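Local coordinates for uncharacterized protein (Legionella longbeachae NSW150, PDB 4JZA) that probably removes the 3-phosphate from phosphatidylinositol 3-phosphate, as a phosphoinositide phosphatase of a bacterial pathogen, probably acting in host lipid metabolism during infection, at residues Q37-H42 and M601-H606; P190-D195 and K293-D298; T301-S304 and Y310-L313; L595-Y600 and R635-S640. All coordinates share one frame; numbering follows the deposited sequence.

The four contacts form two groups on opposite sides of the chain's centre. Interactions 1 and 4 have centres about 10 Å apart and share helix 587-602. Their segments alternate along the chain, and M601 of one touches R637 and L638 of the other. Interactions 2 and 3 have centres about 11 Å apart and follow each other along the chain. They pack together through R194 with L313 and L193 with I303. The centres of interactions 1 and 2 lie about 52 Å apart. Interactions 2 and 3 both fall within the long loop closed by interaction 1. Interaction 1 joins pieces remote in sequence; interaction 4 joins two helices. Segment 190-195 belongs to the phosphoinositide phosphatase insertion domain.

Interaction 1: residues Q37-H42 and M601-H606; sequences QKPDYH and MSRHQH
Q37 and M601 have CA atoms 7.2 Å apart, and P39 and R603 have theirs at 8.1 Å; residues 37-40 are loop, and R603 marks the break between two helices. P39 meets the guanidinium of R603 from above one face. P39 CB lies 3.7 Å from R603 NE, over the centre of the flat group, while H606 CD2 approaches the opposite face, toward its rim. The bend of the R603 chain at chi3 (128°) turns the group so that one face meets P39. Beyond P39, the Y41 hydroxyl comes near the far nitrogen. R603 NH2 to Y41 OH is 3.4 Å, a weak and doubtful bond with the two planes steeply inclined. The stronger polar partner of R603 is D647, which forms a salt bridge with it. D647 also accepts a bond from H606. At the other end, Q37 NE2 lies 3.7 Å from CE of the selenomethionine M601. Their side chains run alongside each other and point the same way, in plain van der Waals contact. R603 has positive phi. It follows helix 587-602 and holds the N-cap position of helix 604-612. D40 caps the start of helix 41-62 through OD1. The contact therefore joins the break between helices 587-602 and 604-612 to the connection from strand 31-35 into helix 41-62, part of the alpha/beta fold.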
loop_
_atom_site.group_PDB
_atom_site.type_symbol
_atom_site.label_atom_id
_atom_site.label_comp_id
_atom_site.label_asym_id
_atom_site.label_seq_id
_atom_site.Cartn_x
_atom_site.Cartn_y
_atom_site.Cartn_z
ATOM N N GLN A 37 -0.023 2.322 29.956
ATOM C CA GLN A 37 0.180 0.885 30.044
ATOM C C GLN A 37 -0.692 0.188 29.006
ATOM O O GLN A 37 -0.307 -0.798 28.353
ATOM C CB GLN A 37 -0.215 0.411 31.447
ATOM C CG GLN A 37 0.295 -0.991 31.771
ATOM C CD GLN A 37 -0.769 -2.066 32.078
ATOM O OE1 GLN A 37 -1.941 -1.917 31.749
ATOM N NE2 GLN A 37 -0.332 -3.181 32.695
ATOM N N LYS A 38 -1.885 0.747 28.853
ATOM C CA LYS A 38 -2.988 0.144 28.129
ATOM C C LYS A 38 -3.016 0.741 26.726
ATOM O O LYS A 38 -3.050 1.956 26.556
ATOM C CB LYS A 38 -4.232 0.483 28.918
ATOM C CG LYS A 38 -5.582 0.146 28.341
ATOM C CD LYS A 38 -6.672 0.715 29.259
ATOM C CE LYS A 38 -7.988 0.970 28.528
ATOM N NZ LYS A 38 -8.760 -0.292 28.384
ATOM N N PRO A 39 -3.003 -0.112 25.694
ATOM C CA PRO A 39 -3.174 0.464 24.343
ATOM C C PRO A 39 -4.366 1.415 24.254
ATOM O O PRO A 39 -5.430 1.136 24.814
ATOM C CB PRO A 39 -3.463 -0.754 23.469
ATOM C CG PRO A 39 -3.154 -1.948 24.310
ATOM C CD PRO A 39 -3.284 -1.556 25.725
ATOM N N ASP A 40 -4.205 2.499 23.513
ATOM C CA ASP A 40 -5.292 3.455 23.277
ATOM C C ASP A 40 -5.880 3.256 21.870
ATOM O O ASP A 40 -5.399 3.823 20.881
ATOM C CB ASP A 40 -4.762 4.877 23.446
ATOM C CG ASP A 40 -5.847 5.910 23.340
ATOM O OD1 ASP A 40 -6.994 5.552 22.980
ATOM O OD2 ASP A 40 -5.541 7.080 23.635
ATOM N N TYR A 41 -6.920 2.446 21.762
ATOM C CA TYR A 41 -7.429 2.133 20.434
ATOM C C TYR A 41 -8.215 3.317 19.827
ATOM O O TYR A 41 -8.248 3.471 18.617
ATOM C CB TYR A 41 -8.136 0.757 20.407
ATOM C CG TYR A 41 -7.117 -0.405 20.342
ATOM C CD1 TYR A 41 -6.235 -0.543 19.230
ATOM C CD2 TYR A 41 -6.984 -1.339 21.402
ATOM C CE1 TYR A 41 -5.290 -1.576 19.168
ATOM C CE2 TYR A 41 -6.039 -2.363 21.339
ATOM C CZ TYR A 41 -5.203 -2.476 20.223
ATOM O OH TYR A 41 -4.275 -3.485 20.157
ATOM N N HIS A 42 -8.784 4.187 20.655
ATOM C CA HIS A 42 -9.336 5.428 20.131
ATOM C C HIS A 42 -8.306 6.282 19.391
ATOM O O HIS A 42 -8.610 6.887 18.368
ATOM C CB HIS A 42 -10.058 6.275 21.187
ATOM C CG HIS A 42 -10.718 7.479 20.595
ATOM N ND1 HIS A 42 -10.068 8.699 20.457
ATOM C CD2 HIS A 42 -11.920 7.615 19.980
ATOM C CE1 HIS A 42 -10.868 9.546 19.826
ATOM N NE2 HIS A 42 -11.992 8.908 19.515
HETATM N N MSE A 601 5.006 -4.508 25.413
HETATM C CA MSE A 601 3.966 -3.561 25.866
HETATM C C MSE A 601 4.354 -2.098 25.853
HETATM O O MSE A 601 3.520 -1.268 25.993
HETATM C CB MSE A 601 3.522 -3.925 27.256
HETATM C CG MSE A 601 2.796 -5.281 27.209
HETATM SE SE MSE A 601 2.289 -5.986 28.978
HETATM C CE MSE A 601 1.199 -4.450 29.534
ATOM N N SER A 602 5.621 -1.755 25.696
ATOM C CA SER A 602 5.984 -0.360 25.527
ATOM C C SER A 602 5.344 0.137 24.246
ATOM O O SER A 602 5.026 1.353 24.093
ATOM C CB SER A 602 7.497 -0.191 25.456
ATOM O OG SER A 602 8.038 -0.826 24.315
ATOM N N ARG A 603 5.190 -0.824 23.326
ATOM C CA ARG A 603 4.533 -0.601 22.038
ATOM C C ARG A 603 5.418 0.195 21.129
ATOM O O ARG A 603 4.955 0.750 20.154
ATOM C CB ARG A 603 3.195 0.130 22.172
ATOM C CG ARG A 603 2.145 -0.625 22.971
ATOM C CD ARG A 603 0.738 -0.167 22.633
ATOM N NE ARG A 603 0.036 -1.383 22.324
ATOM C CZ ARG A 603 -0.599 -1.656 21.201
ATOM N NH1 ARG A 603 -0.750 -0.757 20.237
ATOM N NH2 ARG A 603 -1.112 -2.849 21.064
ATOM N N HIS A 604 6.691 0.280 21.452
ATOM C CA HIS A 604 7.582 0.955 20.563
ATOM C C HIS A 604 7.518 0.379 19.124
ATOM O O HIS A 604 7.364 1.117 18.170
ATOM C CB HIS A 604 8.977 0.838 21.092
ATOM C CG HIS A 604 10.017 1.316 20.139
ATOM N ND1 HIS A 604 10.333 2.646 20.007
ATOM C CD2 HIS A 604 10.826 0.642 19.282
ATOM C CE1 HIS A 604 11.245 2.786 19.059
ATOM N NE2 HIS A 604 11.565 1.586 18.607
ATOM N N GLN A 605 7.652 -0.930 18.956
ATOM C CA GLN A 605 7.598 -1.513 17.620
ATOM C C GLN A 605 6.236 -1.330 16.979
ATOM O O GLN A 605 6.126 -1.256 15.761
ATOM C CB GLN A 605 7.873 -3.023 17.679
ATOM C CG GLN A 605 9.296 -3.387 18.083
ATOM C CD GLN A 605 10.338 -2.818 17.138
ATOM O OE1 GLN A 605 10.035 -2.476 16.012
ATOM N NE2 GLN A 605 11.567 -2.723 17.596
ATOM N N HIS A 606 5.187 -1.297 17.778
ATOM C CA HIS A 606 3.853 -1.185 17.233
ATOM C C HIS A 606 3.737 0.162 16.542
ATOM O O HIS A 606 3.144 0.276 15.441
ATOM C CB HIS A 606 2.772 -1.266 18.318
ATOM C CG HIS A 606 2.689 -2.585 19.039
ATOM N ND1 HIS A 606 3.772 -3.184 19.645
ATOM C CD2 HIS A 606 1.619 -3.348 19.356
ATOM C CE1 HIS A 606 3.377 -4.282 20.260
ATOM N NE2 HIS A 606 2.073 -4.392 20.117
#

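Interaction 2: residues P190-D195 and K293-D298; sequences PGWLRD and KWEIWD
W192 lays one face of its indole against the CG2 methyl of I296. The methyl sits over the five-membered ring, close to the ring normal, in a CH-pi contact. I296 CB follows it along the indole and lies 3.8 Å from W192 CE2. The two side chains cross at about a right angle, so the isoleucine meets the indole with its methyl branch first. W192 has CG set between its backbone N and its carbonyl carbon (chi1 67°), and this torsion turns one indole face toward I296. L193 lies on the opposite side of the ring, toward the rim. The backbones stay well apart, with the CA atoms of W192 and I296 at 7.7 Å. E295 adds a lesser contact. Its OE2 lies 3.8 Å from W192 CB, and its carboxylate plane is steeply inclined to the ring. Around the pair, F204 packs edge-to-face with W192, and W192 NE1 makes a weak hydrogen bond to T299 OG1. Y214 of helix 214-234 touches I296. The contact joins helix 191-194, in the phosphoinositide phosphatase insertion domain, to helix 293-296 across a largely helical stretch. No hydrogen bond or salt bridge crosses between the segments, so between these two short helices the contact is mainly buried apolar surface, with the exposed residue E295 at its margin.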
loop_
_atom_site.group_PDB
_atom_site.type_symbol
_atom_site.label_atom_id
_atom_site.label_comp_id
_atom_site.label_asym_id
_atom_site.label_seq_id
_atom_site.Cartn_x
_atom_site.Cartn_y
_atom_site.Cartn_z
ATOM N N PRO A 190 2.405 4.811 -22.307
ATOM C CA PRO A 190 1.328 4.625 -23.252
ATOM C C PRO A 190 0.944 3.157 -23.315
ATOM O O PRO A 190 1.840 2.274 -23.238
ATOM C CB PRO A 190 1.950 5.068 -24.584
ATOM C CG PRO A 190 3.428 4.857 -24.438
ATOM C CD PRO A 190 3.723 4.741 -22.961
ATOM N N GLY A 191 -0.359 2.916 -23.511
ATOM C CA GLY A 191 -0.952 1.557 -23.605
ATOM C C GLY A 191 -0.194 0.535 -24.444
ATOM O O GLY A 191 -0.086 -0.632 -24.068
ATOM N N TRP A 192 0.319 0.969 -25.583
ATOM C CA TRP A 192 1.024 0.071 -26.464
ATOM C C TRP A 192 2.231 -0.528 -25.833
ATOM O O TRP A 192 2.639 -1.642 -26.201
ATOM C CB TRP A 192 1.416 0.779 -27.752
ATOM C CG TRP A 192 2.441 1.871 -27.672
ATOM C CD1 TRP A 192 2.205 3.238 -27.652
ATOM C CD2 TRP A 192 3.875 1.703 -27.745
ATOM N NE1 TRP A 192 3.435 3.917 -27.678
ATOM C CE2 TRP A 192 4.458 3.001 -27.743
ATOM C CE3 TRP A 192 4.714 0.583 -27.806
ATOM C CZ2 TRP A 192 5.838 3.196 -27.764
ATOM C CZ3 TRP A 192 6.107 0.769 -27.820
ATOM C CH2 TRP A 192 6.651 2.062 -27.795
ATOM N N LEU A 193 2.819 0.208 -24.888
ATOM C CA LEU A 193 4.049 -0.261 -24.209
ATOM C C LEU A 193 3.717 -1.286 -23.177
ATOM O O LEU A 193 4.430 -2.278 -23.024
ATOM C CB LEU A 193 4.754 0.902 -23.550
ATOM C CG LEU A 193 6.170 0.674 -23.031
ATOM C CD1 LEU A 193 7.131 0.038 -24.030
ATOM C CD2 LEU A 193 6.669 2.029 -22.612
ATOM N N ARG A 194 2.600 -1.048 -22.494
ATOM C CA ARG A 194 2.084 -2.000 -21.545
ATOM C C ARG A 194 1.733 -3.311 -22.181
ATOM O O ARG A 194 1.981 -4.338 -21.592
ATOM C CB ARG A 194 0.852 -1.457 -20.870
ATOM C CG ARG A 194 1.152 -0.339 -19.900
ATOM C CD ARG A 194 -0.074 -0.018 -19.075
ATOM N NE ARG A 194 0.066 1.279 -18.411
ATOM C CZ ARG A 194 0.865 1.515 -17.358
ATOM N NH1 ARG A 194 1.628 0.557 -16.847
ATOM N NH2 ARG A 194 0.898 2.717 -16.815
ATOM N N ASP A 195 1.169 -3.275 -23.388
ATOM C CA ASP A 195 0.750 -4.497 -24.085
ATOM C C ASP A 195 1.903 -5.366 -24.643
ATOM O O ASP A 195 1.663 -6.477 -25.041
ATOM C CB ASP A 195 -0.245 -4.147 -25.175
ATOM C CG ASP A 195 -1.546 -3.520 -24.617
ATOM O OD1 ASP A 195 -1.792 -3.549 -23.381
ATOM O OD2 ASP A 195 -2.327 -2.995 -25.432
ATOM N N LYS A 293 2.006 1.054 -35.935
ATOM C CA LYS A 293 2.905 2.103 -36.412
ATOM C C LYS A 293 2.244 3.445 -36.437
ATOM O O LYS A 293 2.878 4.435 -36.237
ATOM C CB LYS A 293 3.465 1.759 -37.798
ATOM C CG LYS A 293 2.447 1.825 -38.915
ATOM C CD LYS A 293 2.848 0.964 -40.103
ATOM C CE LYS A 293 1.688 0.760 -41.075
ATOM N NZ LYS A 293 2.114 -0.025 -42.264
ATOM N N TRP A 294 0.950 3.450 -36.681
ATOM C CA TRP A 294 0.162 4.673 -36.692
ATOM C C TRP A 294 0.269 5.361 -35.365
ATOM O O TRP A 294 0.197 6.568 -35.277
ATOM C CB TRP A 294 -1.310 4.340 -36.964
ATOM C CG TRP A 294 -1.528 4.052 -38.388
ATOM C CD1 TRP A 294 -1.565 2.827 -38.982
ATOM C CD2 TRP A 294 -1.653 5.017 -39.437
ATOM N NE1 TRP A 294 -1.731 2.967 -40.321
ATOM C CE2 TRP A 294 -1.789 4.298 -40.634
ATOM C CE3 TRP A 294 -1.666 6.418 -39.472
ATOM C CZ2 TRP A 294 -1.972 4.916 -41.871
ATOM C CZ3 TRP A 294 -1.851 7.047 -40.696
ATOM C CH2 TRP A 294 -1.989 6.288 -41.896
ATOM N N GLU A 295 0.432 4.554 -34.324
ATOM C CA GLU A 295 0.294 5.024 -32.968
ATOM C C GLU A 295 1.662 5.287 -32.304
ATOM O O GLU A 295 1.802 6.270 -31.573
ATOM C CB GLU A 295 -0.676 4.075 -32.203
ATOM C CG GLU A 295 -0.223 3.485 -30.884
ATOM C CD GLU A 295 -1.333 2.687 -30.166
ATOM O OE1 GLU A 295 -2.033 1.836 -30.782
ATOM O OE2 GLU A 295 -1.482 2.911 -28.941
ATOM N N ILE A 296 2.683 4.497 -32.651
ATOM C CA ILE A 296 3.962 4.625 -31.988
ATOM C C ILE A 296 5.074 5.352 -32.688
ATOM O O ILE A 296 6.129 5.525 -32.108
ATOM C CB ILE A 296 4.484 3.263 -31.543
ATOM C CG1 ILE A 296 5.027 2.395 -32.673
ATOM C CG2 ILE A 296 3.357 2.537 -30.872
ATOM C CD1 ILE A 296 5.738 1.161 -32.137
ATOM N N TRP A 297 4.876 5.788 -33.918
ATOM C CA TRP A 297 6.017 6.314 -34.689
ATOM C C TRP A 297 6.618 7.605 -34.115
ATOM O O TRP A 297 7.759 7.926 -34.406
ATOM C CB TRP A 297 5.604 6.592 -36.131
ATOM C CG TRP A 297 4.677 7.682 -36.236
ATOM C CD1 TRP A 297 3.331 7.591 -36.277
ATOM C CD2 TRP A 297 4.991 9.058 -36.313
ATOM N NE1 TRP A 297 2.770 8.825 -36.424
ATOM C CE2 TRP A 297 3.770 9.755 -36.419
ATOM C CE3 TRP A 297 6.182 9.777 -36.339
ATOM C CZ2 TRP A 297 3.703 11.130 -36.540
ATOM C CZ3 TRP A 297 6.121 11.154 -36.455
ATOM C CH2 TRP A 297 4.889 11.817 -36.553
ATOM N N ASP A 298 5.823 8.385 -33.382
ATOM C CA ASP A 298 6.345 9.610 -32.813
ATOM C C ASP A 298 6.813 9.428 -31.383
ATOM O O ASP A 298 7.316 10.353 -30.797
ATOM C CB ASP A 298 5.341 10.756 -32.862
ATOM C CG ASP A 298 6.034 12.159 -33.022
ATOM O OD1 ASP A 298 7.270 12.271 -32.901
ATOM O OD2 ASP A 298 5.346 13.172 -33.299
#

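Interaction 3: residues T301-S304 and Y310-L313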
loop_
_atom_site.group_PDB
_atom_site.type_symbol
_atom_site.label_atom_id
_atom_site.label_comp_id
_atom_site.label_asym_id
_atom_site.label_seq_id
_atom_site.Cartn_x
_atom_site.Cartn_y
_atom_site.Cartn_z
ATOM N N THR A 301 10.832 6.152 -29.849
ATOM C CA THR A 301 12.247 6.367 -29.591
ATOM C C THR A 301 12.470 7.230 -28.368
ATOM O O THR A 301 13.604 7.498 -27.999
ATOM C CB THR A 301 12.991 7.012 -30.785
ATOM O OG1 THR A 301 12.346 8.218 -31.146
ATOM C CG2 THR A 301 13.039 6.067 -31.942
ATOM N N GLN A 302 11.393 7.627 -27.714
ATOM C CA GLN A 302 11.515 8.434 -26.520
ATOM C C GLN A 302 11.528 7.634 -25.251
ATOM O O GLN A 302 11.872 8.163 -24.177
ATOM C CB GLN A 302 10.379 9.412 -26.506
ATOM C CG GLN A 302 10.524 10.391 -27.648
ATOM C CD GLN A 302 9.372 11.318 -27.723
ATOM O OE1 GLN A 302 8.576 11.406 -26.800
ATOM N NE2 GLN A 302 9.233 11.977 -28.838
ATOM N N ILE A 303 11.164 6.358 -25.369
ATOM C CA ILE A 303 11.018 5.509 -24.200
ATOM C C ILE A 303 12.335 5.385 -23.427
ATOM O O ILE A 303 12.370 5.619 -22.215
ATOM C CB ILE A 303 10.464 4.113 -24.561
ATOM C CG1 ILE A 303 9.079 4.199 -25.230
ATOM C CG2 ILE A 303 10.311 3.262 -23.313
ATOM C CD1 ILE A 303 8.013 4.978 -24.473
ATOM N N SER A 304 13.415 5.054 -24.128
ATOM C CA SER A 304 14.662 4.680 -23.465
ATOM C C SER A 304 15.318 5.813 -22.721
ATOM O O SER A 304 16.307 5.611 -22.037
ATOM C CB SER A 304 15.656 4.099 -24.470
ATOM O OG SER A 304 16.012 5.082 -25.396
ATOM N N TYR A 310 10.252 2.858 -14.288
ATOM C CA TYR A 310 9.269 3.927 -14.312
ATOM C C TYR A 310 8.125 3.506 -15.199
ATOM O O TYR A 310 6.959 3.647 -14.818
ATOM C CB TYR A 310 9.886 5.226 -14.817
ATOM C CG TYR A 310 8.915 6.313 -14.965
ATOM C CD1 TYR A 310 8.349 6.906 -13.844
ATOM C CD2 TYR A 310 8.528 6.769 -16.226
ATOM C CE1 TYR A 310 7.413 7.924 -13.971
ATOM C CE2 TYR A 310 7.588 7.792 -16.354
ATOM C CZ TYR A 310 7.030 8.370 -15.221
ATOM O OH TYR A 310 6.085 9.393 -15.300
ATOM N N TRP A 311 8.440 2.939 -16.362
ATOM C CA TRP A 311 7.387 2.639 -17.357
ATOM C C TRP A 311 6.396 1.543 -16.934
ATOM O O TRP A 311 5.294 1.482 -17.435
ATOM C CB TRP A 311 7.998 2.283 -18.731
ATOM C CG TRP A 311 8.804 3.397 -19.389
ATOM C CD1 TRP A 311 10.112 3.355 -19.703
ATOM C CD2 TRP A 311 8.335 4.693 -19.799
ATOM N NE1 TRP A 311 10.495 4.541 -20.272
ATOM C CE2 TRP A 311 9.415 5.372 -20.351
ATOM C CE3 TRP A 311 7.097 5.325 -19.776
ATOM C CZ2 TRP A 311 9.312 6.654 -20.848
ATOM C CZ3 TRP A 311 6.994 6.610 -20.285
ATOM C CH2 TRP A 311 8.079 7.247 -20.824
ATOM N N VAL A 312 6.789 0.659 -16.040
ATOM C CA VAL A 312 5.860 -0.370 -15.553
ATOM C C VAL A 312 4.880 0.157 -14.470
ATOM O O VAL A 312 3.851 -0.485 -14.152
ATOM C CB VAL A 312 6.608 -1.622 -15.079
ATOM C CG1 VAL A 312 7.433 -2.194 -16.218
ATOM C CG2 VAL A 312 7.500 -1.314 -13.893
ATOM N N LEU A 313 5.163 1.328 -13.916
ATOM C CA LEU A 313 4.238 1.882 -12.968
ATOM C C LEU A 313 2.882 2.026 -13.651
ATOM O O LEU A 313 2.825 2.289 -14.821
ATOM C CB LEU A 313 4.718 3.240 -12.462
ATOM C CG LEU A 313 5.952 3.245 -11.581
ATOM C CD1 LEU A 313 6.277 4.659 -11.191
ATOM C CD2 LEU A 313 5.728 2.409 -10.345
#
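W311 NE1 donates the hydrogen bond that links the segments, to I303 O at 2.9 Å, with an N-H...O angle of 139°. The bond is bent. The donor lies above the carbonyl plane, and the oxygen is tilted from the plane of the indole. NE1 also makes a weak bond to L306 O, so the indole nitrogen has two backbone acceptors in the same connection. The contact joins the loop after helix 293-296 to helix 308-311, and the W311 side chain reaches back across that loop. The second kind of contact is apolar. I303 CG2 stands over the five-membered ring of W311 in a CH-pi contact, 3.7 Å from the ring centroid. With CG2 anti to the backbone N of I303, the methyl lies on the carbonyl side, so one residue supplies both the acceptor and the cover. I303 CD1 reaches farther along the indole, 4.2 Å from W311 CZ2. Y310 lies toward the rim of the opposite face. L193 of helix 191-194 and C205 of helix 198-206 each touch both I303 and W311, and W192 also packs against I303.

Interaction 4: residues L595-Y600 and R635-S640; sequences LVADLY and RKRLDS
A597 and D598 together receive the guanidinium of R637. The closely packed part is the face of that group. A597 CB sits over its centre, 3.6 Å from R637 CZ. D598 meets the same group at its edge. R637 NH1 donates to D598 OD1 at 2.7 Å, with an N-H...O angle of 150°, in a salt bridge. The oxygen is met on its anti side, and NH1 lies 33° out of the carboxylate plane. The carboxylate and guanidinium planes are clearly inclined, so this is a single-nitrogen contact and no paired, coplanar bridge. R637 is extended from CG to NE, which lets it span the gap between backbones whose nearest CA atoms, A597 and R637, are 8.8 Å apart. Two more partners fix the head: E633 forms a salt bridge with NE, and the S594 carbonyl accepts from NH2. The polar side is looser. D598 and R637 are both partly exposed, whereas A597 is buried. Just beyond R637, helix 628-637 ends in a Schellman motif at D639. S640 then leads toward helix 643-652. Helix 587-602 also packs against helix 556-574, through L595, V596 and L599; V596 touches I630 of helix 628-637 as well.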
loop_
_atom_site.group_PDB
_atom_site.type_symbol
_atom_site.label_atom_id
_atom_site.label_comp_id
_atom_site.label_asym_id
_atom_site.label_seq_id
_atom_site.Cartn_x
_atom_site.Cartn_y
_atom_site.Cartn_z
ATOM N N LEU A 595 10.941 -9.090 30.793
ATOM C CA LEU A 595 11.595 -8.154 29.902
ATOM C C LEU A 595 10.932 -8.158 28.548
ATOM O O LEU A 595 10.618 -7.085 28.045
ATOM C CB LEU A 595 13.081 -8.471 29.735
ATOM C CG LEU A 595 13.896 -8.158 30.992
ATOM C CD1 LEU A 595 15.191 -8.967 30.999
ATOM C CD2 LEU A 595 14.151 -6.662 31.128
ATOM N N VAL A 596 10.690 -9.335 27.970
ATOM C CA VAL A 596 9.997 -9.377 26.690
ATOM C C VAL A 596 8.650 -8.698 26.752
ATOM O O VAL A 596 8.312 -7.857 25.886
ATOM C CB VAL A 596 9.734 -10.782 26.178
ATOM C CG1 VAL A 596 8.917 -10.706 24.902
ATOM C CG2 VAL A 596 11.052 -11.440 25.840
ATOM N N ALA A 597 7.870 -9.075 27.742
ATOM C CA ALA A 597 6.540 -8.521 27.894
ATOM C C ALA A 597 6.645 -7.001 28.056
ATOM O O ALA A 597 5.898 -6.248 27.435
ATOM C CB ALA A 597 5.808 -9.169 29.077
ATOM N N ASP A 598 7.603 -6.532 28.839
ATOM C CA ASP A 598 7.779 -5.069 29.016
ATOM C C ASP A 598 8.048 -4.341 27.723
ATOM O O ASP A 598 7.500 -3.248 27.496
ATOM C CB ASP A 598 8.944 -4.750 29.962
ATOM C CG ASP A 598 8.565 -4.884 31.409
ATOM O OD1 ASP A 598 7.366 -5.000 31.705
ATOM O OD2 ASP A 598 9.484 -4.877 32.251
ATOM N N LEU A 599 8.927 -4.932 26.908
ATOM C CA LEU A 599 9.320 -4.317 25.657
ATOM C C LEU A 599 8.145 -4.317 24.695
ATOM O O LEU A 599 7.827 -3.292 24.125
ATOM C CB LEU A 599 10.540 -5.006 25.063
ATOM C CG LEU A 599 11.868 -4.728 25.818
ATOM C CD1 LEU A 599 12.990 -5.460 25.136
ATOM C CD2 LEU A 599 12.265 -3.274 25.876
ATOM N N TYR A 600 7.479 -5.463 24.577
ATOM C CA TYR A 600 6.337 -5.608 23.711
ATOM C C TYR A 600 5.297 -4.599 24.124
ATOM O O TYR A 600 4.794 -3.868 23.301
ATOM C CB TYR A 600 5.807 -7.049 23.739
ATOM C CG TYR A 600 4.665 -7.282 22.774
ATOM C CD1 TYR A 600 3.378 -6.873 23.088
ATOM C CD2 TYR A 600 4.885 -7.901 21.547
ATOM C CE1 TYR A 600 2.343 -7.062 22.223
ATOM C CE2 TYR A 600 3.865 -8.075 20.649
ATOM C CZ TYR A 600 2.592 -7.654 20.998
ATOM O OH TYR A 600 1.558 -7.819 20.107
ATOM N N ARG A 635 -1.143 -11.112 27.914
ATOM C CA ARG A 635 -2.582 -11.229 28.015
ATOM C C ARG A 635 -3.078 -10.946 29.409
ATOM O O ARG A 635 -4.088 -10.279 29.586
ATOM C CB ARG A 635 -3.068 -12.609 27.563
ATOM C CG ARG A 635 -3.307 -12.828 26.052
ATOM C CD ARG A 635 -3.783 -14.258 25.850
ATOM N NE ARG A 635 -3.039 -14.991 24.839
ATOM C CZ ARG A 635 -2.388 -16.135 25.049
ATOM N NH1 ARG A 635 -2.345 -16.675 26.241
ATOM N NH2 ARG A 635 -1.739 -16.741 24.050
ATOM N N LYS A 636 -2.375 -11.459 30.401
ATOM C CA LYS A 636 -2.841 -11.356 31.764
ATOM C C LYS A 636 -2.490 -9.983 32.306
ATOM O O LYS A 636 -3.295 -9.341 32.955
ATOM C CB LYS A 636 -2.312 -12.531 32.612
ATOM C CG LYS A 636 -2.955 -13.871 32.171
ATOM C CD LYS A 636 -2.562 -15.103 32.989
ATOM C CE LYS A 636 -1.068 -15.429 32.908
ATOM N NZ LYS A 636 -0.739 -16.671 33.660
ATOM N N ARG A 637 -1.330 -9.462 31.980
ATOM C CA ARG A 637 -1.045 -8.091 32.386
ATOM C C ARG A 637 -2.100 -7.059 31.904
ATOM O O ARG A 637 -2.386 -6.059 32.605
ATOM C CB ARG A 637 0.332 -7.691 31.870
ATOM C CG ARG A 637 1.492 -8.221 32.691
ATOM C CD ARG A 637 2.757 -7.738 32.032
ATOM N NE ARG A 637 4.008 -8.276 32.538
ATOM C CZ ARG A 637 5.181 -7.727 32.276
ATOM N NH1 ARG A 637 5.239 -6.620 31.562
ATOM N NH2 ARG A 637 6.299 -8.265 32.747
ATOM N N LEU A 638 -2.647 -7.288 30.706
ATOM C CA LEU A 638 -3.680 -6.428 30.140
ATOM C C LEU A 638 -5.097 -6.875 30.478
ATOM O O LEU A 638 -6.042 -6.202 30.110
ATOM C CB LEU A 638 -3.520 -6.386 28.620
ATOM C CG LEU A 638 -2.258 -5.692 28.104
ATOM C CD1 LEU A 638 -2.066 -5.974 26.633
ATOM C CD2 LEU A 638 -2.366 -4.208 28.315
ATOM N N ASP A 639 -5.210 -8.015 31.152
ATOM C CA ASP A 639 -6.436 -8.618 31.589
ATOM C C ASP A 639 -7.365 -8.991 30.445
ATOM O O ASP A 639 -8.564 -9.021 30.642
ATOM C CB ASP A 639 -7.159 -7.692 32.608
ATOM C CG ASP A 639 -8.133 -8.450 33.553
ATOM O OD1 ASP A 639 -7.845 -9.626 33.908
ATOM O OD2 ASP A 639 -9.184 -7.858 33.924
ATOM N N SER A 640 -6.839 -9.303 29.266
ATOM C CA SER A 640 -7.693 -9.531 28.113
ATOM C C SER A 640 -7.157 -10.701 27.339
ATOM O O SER A 640 -5.964 -10.714 27.052
ATOM C CB SER A 640 -7.718 -8.278 27.225
ATOM O OG SER A 640 -8.676 -8.393 26.155
#